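Local coordinates for MUTM (fpg) protein (Thermus thermophilus, PDB 1EE8), which is an Fpg-family protein that combines a beta-sandwich N-terminal domain, a helix-two-turn-helix (H2TH) domain and a zinc finger in a single chain, at residues R10-P15 against R215-L220; L55-G60 against V107-Y112; A66-G69 against G73-L76; R83-L88 against T92-D97. All coordinates share one frame; numbering follows the deposited sequence.

Interaction 1 of 4, residues R10-P15 against R215-L220; sequences RRRLRP and RQPDGL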
loop_
_atom_site.group_PDB
_atom_site.type_symbol
_atom_site.label_atom_id
_atom_site.label_comp_id
_atom_site.label_asym_id
_atom_site.label_seq_id
_atom_site.Cartn_x
_atom_site.Cartn_y
_atom_site.Cartn_z
ATOM N N ARG A 10 -0.044 14.747 19.751
ATOM C CA ARG A 10 1.293 14.272 19.407
ATOM C C ARG A 10 2.070 13.943 20.677
ATOM O O ARG A 10 2.580 12.839 20.831
ATOM C CB ARG A 10 2.045 15.341 18.604
ATOM C CG ARG A 10 3.548 15.107 18.487
ATOM C CD ARG A 10 4.234 16.168 17.627
ATOM N NE ARG A 10 5.684 15.969 17.577
ATOM C CZ ARG A 10 6.539 16.445 18.476
ATOM N NH1 ARG A 10 6.102 17.170 19.502
ATOM N NH2 ARG A 10 7.834 16.166 18.372
ATOM N N ARG A 11 2.150 14.904 21.588
ATOM C CA ARG A 11 2.870 14.708 22.843
ATOM C C ARG A 11 2.307 13.576 23.692
ATOM O O ARG A 11 3.064 12.831 24.307
ATOM C CB ARG A 11 2.889 16.013 23.643
ATOM C CG ARG A 11 3.611 17.133 22.900
ATOM C CD ARG A 11 3.644 18.440 23.670
ATOM N NE ARG A 11 4.394 19.442 22.915
ATOM C CZ ARG A 11 4.847 20.584 23.422
ATOM N NH1 ARG A 11 4.627 20.883 24.693
ATOM N NH2 ARG A 11 5.525 21.420 22.654
ATOM N N ARG A 12 0.987 13.425 23.720
ATOM C CA ARG A 12 0.387 12.359 24.512
ATOM C C ARG A 12 0.632 10.976 23.915
ATOM O O ARG A 12 0.875 10.014 24.638
ATOM C CB ARG A 12 -1.118 12.576 24.662
ATOM C CG ARG A 12 -1.486 13.812 25.455
ATOM C CD ARG A 12 -0.962 13.730 26.882
ATOM N NE ARG A 12 -1.414 14.865 27.679
ATOM C CZ ARG A 12 -1.251 14.971 28.993
ATOM N NH1 ARG A 12 -0.640 14.005 29.666
ATOM N NH2 ARG A 12 -1.709 16.041 29.636
ATOM N N LEU A 13 0.571 10.880 22.594
ATOM C CA LEU A 13 0.768 9.599 21.935
ATOM C C LEU A 13 2.212 9.116 21.833
ATOM O O LEU A 13 2.461 7.920 21.928
ATOM C CB LEU A 13 0.159 9.621 20.525
ATOM C CG LEU A 13 -1.355 9.759 20.367
ATOM C CD1 LEU A 13 -1.707 9.693 18.883
ATOM C CD2 LEU A 13 -2.074 8.662 21.132
ATOM N N ARG A 14 3.163 10.027 21.644
ATOM C CA ARG A 14 4.553 9.606 21.484
ATOM C C ARG A 14 5.084 8.626 22.522
ATOM O O ARG A 14 5.697 7.623 22.162
ATOM C CB ARG A 14 5.485 10.817 21.369
ATOM C CG ARG A 14 5.346 11.549 20.039
ATOM C CD ARG A 14 6.655 12.196 19.607
ATOM N NE ARG A 14 7.180 13.084 20.632
ATOM C CZ ARG A 14 8.406 13.594 20.631
ATOM N NH1 ARG A 14 9.259 13.306 19.651
ATOM N NH2 ARG A 14 8.774 14.400 21.613
ATOM N N PRO A 15 4.852 8.885 23.818
ATOM C CA PRO A 15 5.344 7.967 24.854
ATOM C C PRO A 15 4.634 6.614 24.797
ATOM O O PRO A 15 5.097 5.632 25.383
ATOM C CB PRO A 15 5.020 8.693 26.160
ATOM C CG PRO A 15 4.847 10.134 25.758
ATOM C CD PRO A 15 4.171 10.040 24.424
ATOM N N ARG A 215 -11.036 15.985 23.188
ATOM C CA ARG A 215 -10.554 15.345 24.405
ATOM C C ARG A 215 -9.201 14.728 24.092
ATOM O O ARG A 215 -8.965 14.275 22.974
ATOM C CB ARG A 215 -11.513 14.243 24.870
ATOM C CG ARG A 215 -12.818 14.758 25.436
ATOM C CD ARG A 215 -13.660 13.624 25.994
ATOM N NE ARG A 215 -14.798 14.119 26.770
ATOM C CZ ARG A 215 -14.694 14.920 27.829
ATOM N NH1 ARG A 215 -13.501 15.327 28.246
ATOM N NH2 ARG A 215 -15.784 15.309 28.476
ATOM N N GLN A 216 -8.306 14.731 25.072
ATOM C CA GLN A 216 -6.986 14.141 24.892
ATOM C C GLN A 216 -7.190 12.635 24.710
ATOM O O GLN A 216 -8.284 12.126 24.950
ATOM C CB GLN A 216 -6.121 14.455 26.114
ATOM C CG GLN A 216 -5.840 15.948 26.265
ATOM C CD GLN A 216 -5.068 16.288 27.533
ATOM O OE1 GLN A 216 -4.087 15.627 27.876
ATOM N NE2 GLN A 216 -5.502 17.337 28.224
ATOM N N PRO A 217 -6.150 11.901 24.278
ATOM C CA PRO A 217 -6.299 10.453 24.078
ATOM C C PRO A 217 -6.942 9.654 25.212
ATOM O O PRO A 217 -7.842 8.841 24.963
ATOM C CB PRO A 217 -4.872 10.003 23.782
ATOM C CG PRO A 217 -4.330 11.179 23.026
ATOM C CD PRO A 217 -4.802 12.340 23.879
ATOM N N ASP A 218 -6.493 9.882 26.445
ATOM C CA ASP A 218 -7.042 9.159 27.588
ATOM C C ASP A 218 -8.475 9.556 27.934
ATOM O O ASP A 218 -9.142 8.871 28.710
ATOM C CB ASP A 218 -6.146 9.331 28.823
ATOM C CG ASP A 218 -6.007 10.778 29.253
ATOM O OD1 ASP A 218 -7.036 11.482 29.321
ATOM O OD2 ASP A 218 -4.868 11.209 29.537
ATOM N N GLY A 219 -8.952 10.654 27.360
ATOM C CA GLY A 219 -10.315 11.078 27.629
ATOM C C GLY A 219 -10.441 12.355 28.437
ATOM O O GLY A 219 -11.517 12.950 28.488
ATOM N N LEU A 220 -9.356 12.778 29.074
ATOM C CA LEU A 220 -9.370 13.999 29.870
ATOM C C LEU A 220 -9.490 15.222 28.956
ATOM O O LEU A 220 -8.871 15.284 27.887
ATOM C CB LEU A 220 -8.096 14.099 30.714
ATOM C CG LEU A 220 -7.826 12.940 31.687
ATOM C CD1 LEU A 220 -6.506 13.186 32.407
ATOM C CD2 LEU A 220 -8.967 12.805 32.692
#

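Interaction 2 of 4, residues L55-G60 against V107-Y112; sequences LFALEG and VRRGDY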
loop_
_atom_site.group_PDB
_atom_site.type_symbol
_atom_site.label_atom_id
_atom_site.label_comp_id
_atom_site.label_asym_id
_atom_site.label_seq_id
_atom_site.Cartn_x
_atom_site.Cartn_y
_atom_site.Cartn_z
ATOM N N LEU A 55 1.534 13.259 11.691
ATOM C CA LEU A 55 2.227 12.336 10.801
ATOM C C LEU A 55 2.975 11.253 11.569
ATOM O O LEU A 55 3.839 11.550 12.393
ATOM C CB LEU A 55 3.224 13.080 9.903
ATOM C CG LEU A 55 2.746 14.147 8.913
ATOM C CD1 LEU A 55 2.441 15.452 9.643
ATOM C CD2 LEU A 55 3.838 14.377 7.873
ATOM N N PHE A 56 2.623 9.997 11.307
ATOM C CA PHE A 56 3.295 8.874 11.935
ATOM C C PHE A 56 4.403 8.454 10.972
ATOM O O PHE A 56 4.124 8.053 9.836
ATOM C CB PHE A 56 2.324 7.708 12.142
ATOM C CG PHE A 56 1.274 7.966 13.183
ATOM C CD1 PHE A 56 1.473 7.578 14.504
ATOM C CD2 PHE A 56 0.090 8.619 12.848
ATOM C CE1 PHE A 56 0.507 7.837 15.479
ATOM C CE2 PHE A 56 -0.879 8.881 13.813
ATOM C CZ PHE A 56 -0.668 8.489 15.132
ATOM N N ALA A 57 5.653 8.581 11.405
ATOM C CA ALA A 57 6.788 8.182 10.572
ATOM C C ALA A 57 6.995 6.689 10.809
ATOM O O ALA A 57 7.209 6.249 11.941
ATOM C CB ALA A 57 8.040 8.963 10.960
ATOM N N LEU A 58 6.929 5.916 9.731
ATOM C CA LEU A 58 7.063 4.472 9.816
ATOM C C LEU A 58 8.321 3.946 9.140
ATOM O O LEU A 58 8.715 4.409 8.070
ATOM C CB LEU A 58 5.827 3.824 9.194
ATOM C CG LEU A 58 4.531 4.402 9.772
ATOM C CD1 LEU A 58 3.343 3.941 8.951
ATOM C CD2 LEU A 58 4.396 3.979 11.234
ATOM N N GLU A 59 8.941 2.963 9.774
ATOM C CA GLU A 59 10.156 2.358 9.254
ATOM C C GLU A 59 9.946 1.902 7.811
ATOM O O GLU A 59 8.938 1.278 7.490
ATOM C CB GLU A 59 10.531 1.177 10.139
ATOM C CG GLU A 59 11.901 0.594 9.882
ATOM C CD GLU A 59 12.295 -0.390 10.964
ATOM O OE1 GLU A 59 11.537 -1.358 11.194
ATOM O OE2 GLU A 59 13.358 -0.190 11.589
ATOM N N GLY A 60 10.892 2.228 6.933
ATOM C CA GLY A 60 10.759 1.823 5.547
ATOM C C GLY A 60 10.351 2.944 4.610
ATOM O O GLY A 60 9.975 2.696 3.462
ATOM N N VAL A 107 1.202 7.205 2.685
ATOM C CA VAL A 107 2.026 7.723 1.597
ATOM C C VAL A 107 3.507 7.422 1.772
ATOM O O VAL A 107 3.977 7.229 2.886
ATOM C CB VAL A 107 1.899 9.258 1.485
ATOM C CG1 VAL A 107 0.455 9.660 1.171
ATOM C CG2 VAL A 107 2.369 9.898 2.778
ATOM N N ARG A 108 4.234 7.368 0.660
ATOM C CA ARG A 108 5.673 7.167 0.734
ATOM C C ARG A 108 6.100 8.472 1.400
ATOM O O ARG A 108 5.476 9.506 1.172
ATOM C CB ARG A 108 6.277 7.069 -0.664
ATOM C CG ARG A 108 5.873 5.817 -1.425
ATOM C CD ARG A 108 7.060 4.869 -1.590
ATOM N NE ARG A 108 7.641 4.458 -0.311
ATOM C CZ ARG A 108 8.729 3.698 -0.196
ATOM N NH1 ARG A 108 9.358 3.266 -1.285
ATOM N NH2 ARG A 108 9.190 3.370 1.004
ATOM N N ARG A 109 7.140 8.428 2.220
ATOM C CA ARG A 109 7.603 9.619 2.929
ATOM C C ARG A 109 7.837 10.817 2.006
ATOM O O ARG A 109 8.612 10.739 1.050
ATOM C CB ARG A 109 8.885 9.295 3.691
ATOM C CG ARG A 109 9.408 10.411 4.577
ATOM C CD ARG A 109 10.672 9.960 5.302
ATOM N NE ARG A 109 11.065 10.882 6.366
ATOM C CZ ARG A 109 10.384 11.060 7.498
ATOM N NH1 ARG A 109 9.269 10.377 7.728
ATOM N NH2 ARG A 109 10.816 11.934 8.402
ATOM N N GLY A 110 7.154 11.922 2.304
ATOM C CA GLY A 110 7.300 13.130 1.511
ATOM C C GLY A 110 6.327 13.297 0.355
ATOM O O GLY A 110 6.091 14.423 -0.093
ATOM N N ASP A 111 5.756 12.195 -0.130
ATOM C CA ASP A 111 4.825 12.257 -1.259
ATOM C C ASP A 111 3.474 12.821 -0.844
ATOM O O ASP A 111 2.546 12.081 -0.514
ATOM C CB ASP A 111 4.653 10.869 -1.886
ATOM C CG ASP A 111 3.647 10.861 -3.029
ATOM O OD1 ASP A 111 3.513 11.894 -3.722
ATOM O OD2 ASP A 111 2.998 9.813 -3.246
ATOM N N TYR A 112 3.366 14.143 -0.888
ATOM C CA TYR A 112 2.139 14.814 -0.490
ATOM C C TYR A 112 1.276 15.278 -1.657
ATOM O O TYR A 112 0.426 16.158 -1.498
ATOM C CB TYR A 112 2.495 15.988 0.421
ATOM C CG TYR A 112 3.290 15.570 1.645
ATOM C CD1 TYR A 112 4.200 16.439 2.237
ATOM C CD2 TYR A 112 3.128 14.305 2.209
ATOM C CE1 TYR A 112 4.934 16.064 3.363
ATOM C CE2 TYR A 112 3.858 13.920 3.337
ATOM C CZ TYR A 112 4.756 14.807 3.906
ATOM O OH TYR A 112 5.471 14.442 5.021
HETATM O O HOH W 1 9.006 7.704 7.286
#

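Interaction 3 of 4, residues A66-G69 against G73-L76; sequences AHLG and GFRL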
loop_
_atom_site.group_PDB
_atom_site.type_symbol
_atom_site.label_atom_id
_atom_site.label_comp_id
_atom_site.label_asym_id
_atom_site.label_seq_id
_atom_site.Cartn_x
_atom_site.Cartn_y
_atom_site.Cartn_z
ATOM N N ALA A 66 -2.543 11.956 9.191
ATOM C CA ALA A 66 -3.882 12.038 9.736
ATOM C C ALA A 66 -4.353 13.477 9.830
ATOM O O ALA A 66 -3.634 14.353 10.318
ATOM C CB ALA A 66 -3.936 11.379 11.124
ATOM N N HIS A 67 -5.560 13.710 9.335
ATOM C CA HIS A 67 -6.190 15.019 9.385
ATOM C C HIS A 67 -7.430 14.784 10.236
ATOM O O HIS A 67 -8.307 14.015 9.858
ATOM C CB HIS A 67 -6.583 15.493 7.983
ATOM C CG HIS A 67 -7.554 16.629 7.988
ATOM N ND1 HIS A 67 -7.301 17.821 8.634
ATOM C CD2 HIS A 67 -8.799 16.743 7.464
ATOM C CE1 HIS A 67 -8.347 18.619 8.510
ATOM N NE2 HIS A 67 -9.269 17.987 7.805
ATOM N N LEU A 68 -7.485 15.439 11.390
ATOM C CA LEU A 68 -8.595 15.262 12.319
ATOM C C LEU A 68 -9.922 15.856 11.876
ATOM O O LEU A 68 -10.980 15.261 12.094
ATOM C CB LEU A 68 -8.209 15.824 13.690
ATOM C CG LEU A 68 -6.919 15.234 14.269
ATOM C CD1 LEU A 68 -6.748 15.671 15.719
ATOM C CD2 LEU A 68 -6.967 13.718 14.193
ATOM N N GLY A 69 -9.876 17.024 11.250
ATOM C CA GLY A 69 -11.115 17.644 10.820
ATOM C C GLY A 69 -11.780 18.321 12.002
ATOM O O GLY A 69 -11.118 18.653 12.978
ATOM N N GLY A 73 -10.309 12.641 16.314
ATOM C CA GLY A 73 -9.357 12.523 17.401
ATOM C C GLY A 73 -8.986 11.078 17.656
ATOM O O GLY A 73 -9.737 10.166 17.302
ATOM N N PHE A 74 -7.809 10.868 18.233
ATOM C CA PHE A 74 -7.347 9.527 18.569
ATOM C C PHE A 74 -7.682 9.315 20.037
ATOM O O PHE A 74 -7.443 10.201 20.849
ATOM C CB PHE A 74 -5.834 9.415 18.349
ATOM C CG PHE A 74 -5.446 9.326 16.907
ATOM C CD1 PHE A 74 -5.633 8.145 16.198
ATOM C CD2 PHE A 74 -4.958 10.443 16.235
ATOM C CE1 PHE A 74 -5.343 8.074 14.833
ATOM C CE2 PHE A 74 -4.667 10.381 14.872
ATOM C CZ PHE A 74 -4.861 9.193 14.170
ATOM N N ARG A 75 -8.251 8.157 20.366
ATOM C CA ARG A 75 -8.622 7.832 21.742
ATOM C C ARG A 75 -7.971 6.503 22.157
ATOM O O ARG A 75 -7.638 5.676 21.310
ATOM C CB ARG A 75 -10.145 7.703 21.871
ATOM C CG ARG A 75 -10.943 8.965 21.549
ATOM C CD ARG A 75 -10.567 10.098 22.485
ATOM N NE ARG A 75 -11.245 11.346 22.148
ATOM C CZ ARG A 75 -12.526 11.596 22.396
ATOM N NH1 ARG A 75 -13.052 12.765 22.049
ATOM N NH2 ARG A 75 -13.271 10.685 23.000
ATOM N N LEU A 76 -7.791 6.307 23.459
ATOM C CA LEU A 76 -7.199 5.071 23.965
ATOM C C LEU A 76 -8.249 3.972 24.188
ATOM O O LEU A 76 -7.909 2.801 24.404
ATOM C CB LEU A 76 -6.418 5.363 25.248
ATOM C CG LEU A 76 -5.288 6.379 25.013
ATOM C CD1 LEU A 76 -4.451 6.531 26.277
ATOM C CD2 LEU A 76 -4.411 5.916 23.855
#

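Interaction 4 of 4, residues R83-L88 against T92-D97; sequences RAALVL and TLYFHD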
loop_
_atom_site.group_PDB
_atom_site.type_symbol
_atom_site.label_atom_id
_atom_site.label_comp_id
_atom_site.label_asym_id
_atom_site.label_seq_id
_atom_site.Cartn_x
_atom_site.Cartn_y
_atom_site.Cartn_z
ATOM N N ARG A 83 -14.043 5.181 13.722
ATOM C CA ARG A 83 -14.049 4.858 12.296
ATOM C C ARG A 83 -12.860 4.000 11.882
ATOM O O ARG A 83 -12.873 3.377 10.827
ATOM C CB ARG A 83 -14.017 6.147 11.468
ATOM C CG ARG A 83 -15.037 7.195 11.886
ATOM C CD ARG A 83 -16.462 6.723 11.679
ATOM N NE ARG A 83 -17.404 7.784 12.030
ATOM C CZ ARG A 83 -18.722 7.691 11.897
ATOM N NH1 ARG A 83 -19.265 6.583 11.420
ATOM N NH2 ARG A 83 -19.495 8.712 12.247
ATOM N N ALA A 84 -11.813 4.000 12.694
ATOM C CA ALA A 84 -10.651 3.191 12.352
ATOM C C ALA A 84 -9.860 2.888 13.609
ATOM O O ALA A 84 -10.040 3.536 14.630
ATOM C CB ALA A 84 -9.775 3.924 11.353
ATOM N N ALA A 85 -8.986 1.896 13.529
ATOM C CA ALA A 85 -8.169 1.552 14.680
ATOM C C ALA A 85 -6.754 1.243 14.226
ATOM O O ALA A 85 -6.558 0.523 13.249
ATOM C CB ALA A 85 -8.761 0.341 15.407
ATOM N N LEU A 86 -5.779 1.815 14.927
ATOM C CA LEU A 86 -4.376 1.574 14.645
ATOM C C LEU A 86 -3.996 0.522 15.675
ATOM O O LEU A 86 -3.848 0.830 16.859
ATOM C CB LEU A 86 -3.548 2.842 14.867
ATOM C CG LEU A 86 -3.347 3.799 13.689
ATOM C CD1 LEU A 86 -4.586 3.845 12.832
ATOM C CD2 LEU A 86 -2.978 5.186 14.204
ATOM N N VAL A 87 -3.874 -0.718 15.224
ATOM C CA VAL A 87 -3.539 -1.824 16.105
ATOM C C VAL A 87 -2.028 -1.964 16.248
ATOM O O VAL A 87 -1.347 -2.364 15.307
ATOM C CB VAL A 87 -4.123 -3.134 15.556
ATOM C CG1 VAL A 87 -3.783 -4.291 16.472
ATOM C CG2 VAL A 87 -5.638 -2.988 15.398
ATOM N N LEU A 88 -1.518 -1.609 17.424
ATOM C CA LEU A 88 -0.092 -1.701 17.721
ATOM C C LEU A 88 0.172 -2.990 18.479
ATOM O O LEU A 88 -0.756 -3.634 18.967
ATOM C CB LEU A 88 0.358 -0.516 18.573
ATOM C CG LEU A 88 0.566 0.835 17.885
ATOM C CD1 LEU A 88 -0.432 1.049 16.767
ATOM C CD2 LEU A 88 0.455 1.917 18.936
ATOM N N THR A 92 -3.885 -0.374 21.192
ATOM C CA THR A 92 -4.638 0.090 20.033
ATOM C C THR A 92 -5.093 1.538 20.185
ATOM O O THR A 92 -5.498 1.959 21.271
ATOM C CB THR A 92 -5.865 -0.824 19.813
ATOM O OG1 THR A 92 -5.411 -2.128 19.442
ATOM C CG2 THR A 92 -6.775 -0.288 18.704
ATOM N N LEU A 93 -5.009 2.296 19.095
ATOM C CA LEU A 93 -5.444 3.687 19.078
ATOM C C LEU A 93 -6.719 3.728 18.239
ATOM O O LEU A 93 -6.758 3.155 17.148
ATOM C CB LEU A 93 -4.388 4.583 18.419
ATOM C CG LEU A 93 -2.960 4.529 18.962
ATOM C CD1 LEU A 93 -2.099 5.538 18.219
ATOM C CD2 LEU A 93 -2.971 4.840 20.459
ATOM N N TYR A 94 -7.753 4.403 18.727
ATOM C CA TYR A 94 -9.008 4.473 17.978
ATOM C C TYR A 94 -9.256 5.867 17.423
ATOM O O TYR A 94 -9.131 6.855 18.143
ATOM C CB TYR A 94 -10.186 4.069 18.866
ATOM C CG TYR A 94 -9.997 2.726 19.529
ATOM C CD1 TYR A 94 -9.417 2.628 20.792
ATOM C CD2 TYR A 94 -10.373 1.548 18.880
ATOM C CE1 TYR A 94 -9.217 1.385 21.402
ATOM C CE2 TYR A 94 -10.173 0.300 19.476
ATOM C CZ TYR A 94 -9.595 0.230 20.740
ATOM O OH TYR A 94 -9.399 -0.994 21.335
ATOM N N PHE A 95 -9.603 5.930 16.139
ATOM C CA PHE A 95 -9.875 7.196 15.479
ATOM C C PHE A 95 -11.370 7.506 15.609
ATOM O O PHE A 95 -12.205 6.981 14.878
ATOM C CB PHE A 95 -9.446 7.123 14.008
ATOM C CG PHE A 95 -9.563 8.432 13.269
ATOM C CD1 PHE A 95 -10.519 8.598 12.272
ATOM C CD2 PHE A 95 -8.727 9.497 13.577
ATOM C CE1 PHE A 95 -10.645 9.812 11.586
ATOM C CE2 PHE A 95 -8.842 10.720 12.901
ATOM C CZ PHE A 95 -9.806 10.877 11.902
ATOM N N HIS A 96 -11.674 8.343 16.588
ATOM C CA HIS A 96 -13.022 8.783 16.906
ATOM C C HIS A 96 -13.344 9.947 15.974
ATOM O O HIS A 96 -12.568 10.899 15.889
ATOM C CB HIS A 96 -13.044 9.259 18.359
ATOM C CG HIS A 96 -14.303 9.965 18.754
ATOM N ND1 HIS A 96 -15.519 9.321 18.855
ATOM C CD2 HIS A 96 -14.534 11.260 19.073
ATOM C CE1 HIS A 96 -16.444 10.189 19.221
ATOM N NE2 HIS A 96 -15.873 11.372 19.359
ATOM N N ASP A 97 -14.463 9.879 15.261
ATOM C CA ASP A 97 -14.803 10.977 14.364
ATOM C C ASP A 97 -16.293 11.049 14.046
ATOM O O ASP A 97 -16.749 10.552 13.016
ATOM C CB ASP A 97 -14.004 10.867 13.059
ATOM C CG ASP A 97 -14.127 12.116 12.187
ATOM O OD1 ASP A 97 -13.701 12.071 11.015
ATOM O OD2 ASP A 97 -14.640 13.144 12.680
#

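Interaction 1 of 4, residues R10-P15 against R215-L220
Arg12 and Pro217 carry most of the meeting between helix 3-17 and the loop that follows helix 184-203, and they show how one long side chain can serve both an apolar and a polar neighbour. The aliphatic base of Arg12 lies against the proline ring, with CB 3.8 Å from Pro217 CD, the two side chains crossing at about a right angle. The chain then bends at its second torsion (chi2 -62°), and this turn carries the guanidinium past the ring to the amide of Gln216. There Arg12 NE stands 2.8 Å and Arg12 NH2 3.0 Å from Gln216 OE1, with the two flat groups tilted only 29° from each other. Gln216 reaches out with its chain extended beyond CG, while its NE2 makes a weak hydrogen bond to Pro221 O. In this way the N-terminal helix, which packs on the beta sandwich of the Fpg-family N-terminal domain, is joined to a loop some two hundred residues further on. The loop keeps its shape through a type I beta turn from Gln216 to Gly219, in which Gly219 N donates to Gln216 O at 2.9 Å, and a second backbone bond runs from Gln216 N to Leu220 O. The backbone of Pro217 is also hydrogen-bonded to Leu76. One helical position on from Arg12, Leu13 supplies the buried side of the interface: its CD2 branch meets Pro217 CG at 3.9 Å.

Interaction 2 of 4, residues L55-G60 against V107-Y112
Leu55 and Tyr112 approach from opposite directions, the CD2 branch of the leucine coming to the phenol hydroxyl, 3.3 Å from Tyr112 OH and 4.1 Å from Tyr112 CZ. Two further touches complete the first shell. The methyl of Ala57 lies 3.7 Å from Arg109 NH1, and at the far end Gly60 O comes within 2.7 Å of Arg108 NH2, close to the guanidinium plane but at too poor an angle for a hydrogen bond. That arginine instead gives a weak bond to Gly61 O and, through NH1, a salt bridge to Glu40 of the second subunit. A water spans the gap weakly, donating to Leu58 O and accepting from Arg109 NH1.

What positions these groups is a type II beta turn from Arg108 to Asp111, closed by Asp111 N bonding to Arg108 O at 3.0 Å. Gly110 takes the third place with phi at 92°, and its carbonyl oxygen lies 3.5 Å above one face of the Tyr112 ring, toward the rim. Glu63 gathers the turn from outside, binding Tyr112 OH and Gly110 N by hydrogen bonds and Arg109 NH1 by a salt bridge. Its strand, 62-67, runs between strands 53-58 and 103-108 in the sheet, so the contact reaches across an intervening strand of the Fpg-family beta sandwich, while helix 117-120 packs against Tyr112 through Leu118 and Leu119.

Interaction 3 of 4, residues A66-G69 against G73-L76
Leu68 and Gly73 bring the two backbones nearest, their CA atoms 5.8 Å apart, yet no hydrogen bond links the segments. In the beta-sandwich N-terminal domain typical of the Fpg family, strands 62-67 and 73-75 follow each other in the chain without pairing. Strand 62-67 gives way to a loop at Leu68, whose backbone leaves the extended conformation (psi -39°), and within a few residues the chain has entered strand 73-75, the outermost strand at one end of the sheet order. Gly73 and Arg75 find their backbone partners in strand 92-96, at His96 and Tyr94.

With no ladder between them, the segments are joined by apolar side chains. Ala66 sends its methyl to the edge of the Phe74 ring, practically in the ring plane, with CB 3.9 Å from both Phe74 CZ and Phe74 CE2. Phe74 has CG beside its backbone N (chi1 -75°), which brings its ring to Ala66 and Leu68 while it also meets the ring of Phe95, the planes at about 55°. Leu68 arrives crosswise, at about a right angle to the phenylalanine, and its CD2 branch stands 4.1 Å from Phe74 CE2. The same methyl, Leu68 CD2, also lies 4.1 Å from Gly73 N, so it touches both ring and backbone.

Interaction 4 of 4, residues R83-L88 against T92-D97
Leu86 and Leu93 form the regular centre of an antiparallel ladder whose two strands run at 165° to each other. Backbone bonds come first: Leu86 N donates to Leu93 O at 2.8 Å and Leu93 N to Leu86 O at 2.9 Å. Nearer the Arg83 end, Phe95 N still binds Ala84 O, but Phe95 O receives Arg83 N at 2.8 Å, while Ala84 N is buried without a partner. With Arg83 out of the extended conformation (psi -20°), this is consistent with a classic beta bulge.

A second kind of bond joins side chain to backbone. The Arg83 chain, bent at chi2 (-64°), brings NE 3.0 Å from Asp97 O, and the acceptor lies practically in the guanidinium plane although the donor stands above the carbonyl plane. A weak bond from Arg83 NH2 reaches the same oxygen. The Asp97 carboxylate is engaged by Gly102 N and Thr71 OG1.

Apolar contacts divide between the faces. On one, Leu86 CB meets Leu93 CB at 4.0 Å, and Leu88 CD2 adds a touch at Leu93 CG; Leu13 and Val17 of helix 3-17 cover Leu93. On the other, Val87 and Thr92 lie side by side, Ala85 CB approaches Tyr94 CD2, and Thr92 CG2 sits 3.4 Å above one face of the Tyr94 ring, toward its rim. The two strands form a beta hairpin, one face buried, in the Fpg-family N-terminal beta sandwich.

Overall arrangement
From the N terminus, helix 3-17 opens interaction 1, the longest loop, which closes only at 215-220 and encloses the other three. Strand 53-58 then opens interaction 2, closed at 107-112; nested within it, interactions 3 and 4 close in series without crossing. Interactions 3 and 4, their centres about 8 Å apart, share a boundary, since strand 73-75 pairs with strand 92-96. Phe56 links the layers, packing on Leu13 of interaction 1, Phe74 of interaction 3 and Leu86 of interaction 4. Through interaction 1 the first helix, which packs on strand 92-96, is tied to the late loop, and that loop meets the chain just past the outermost strand, 73-75.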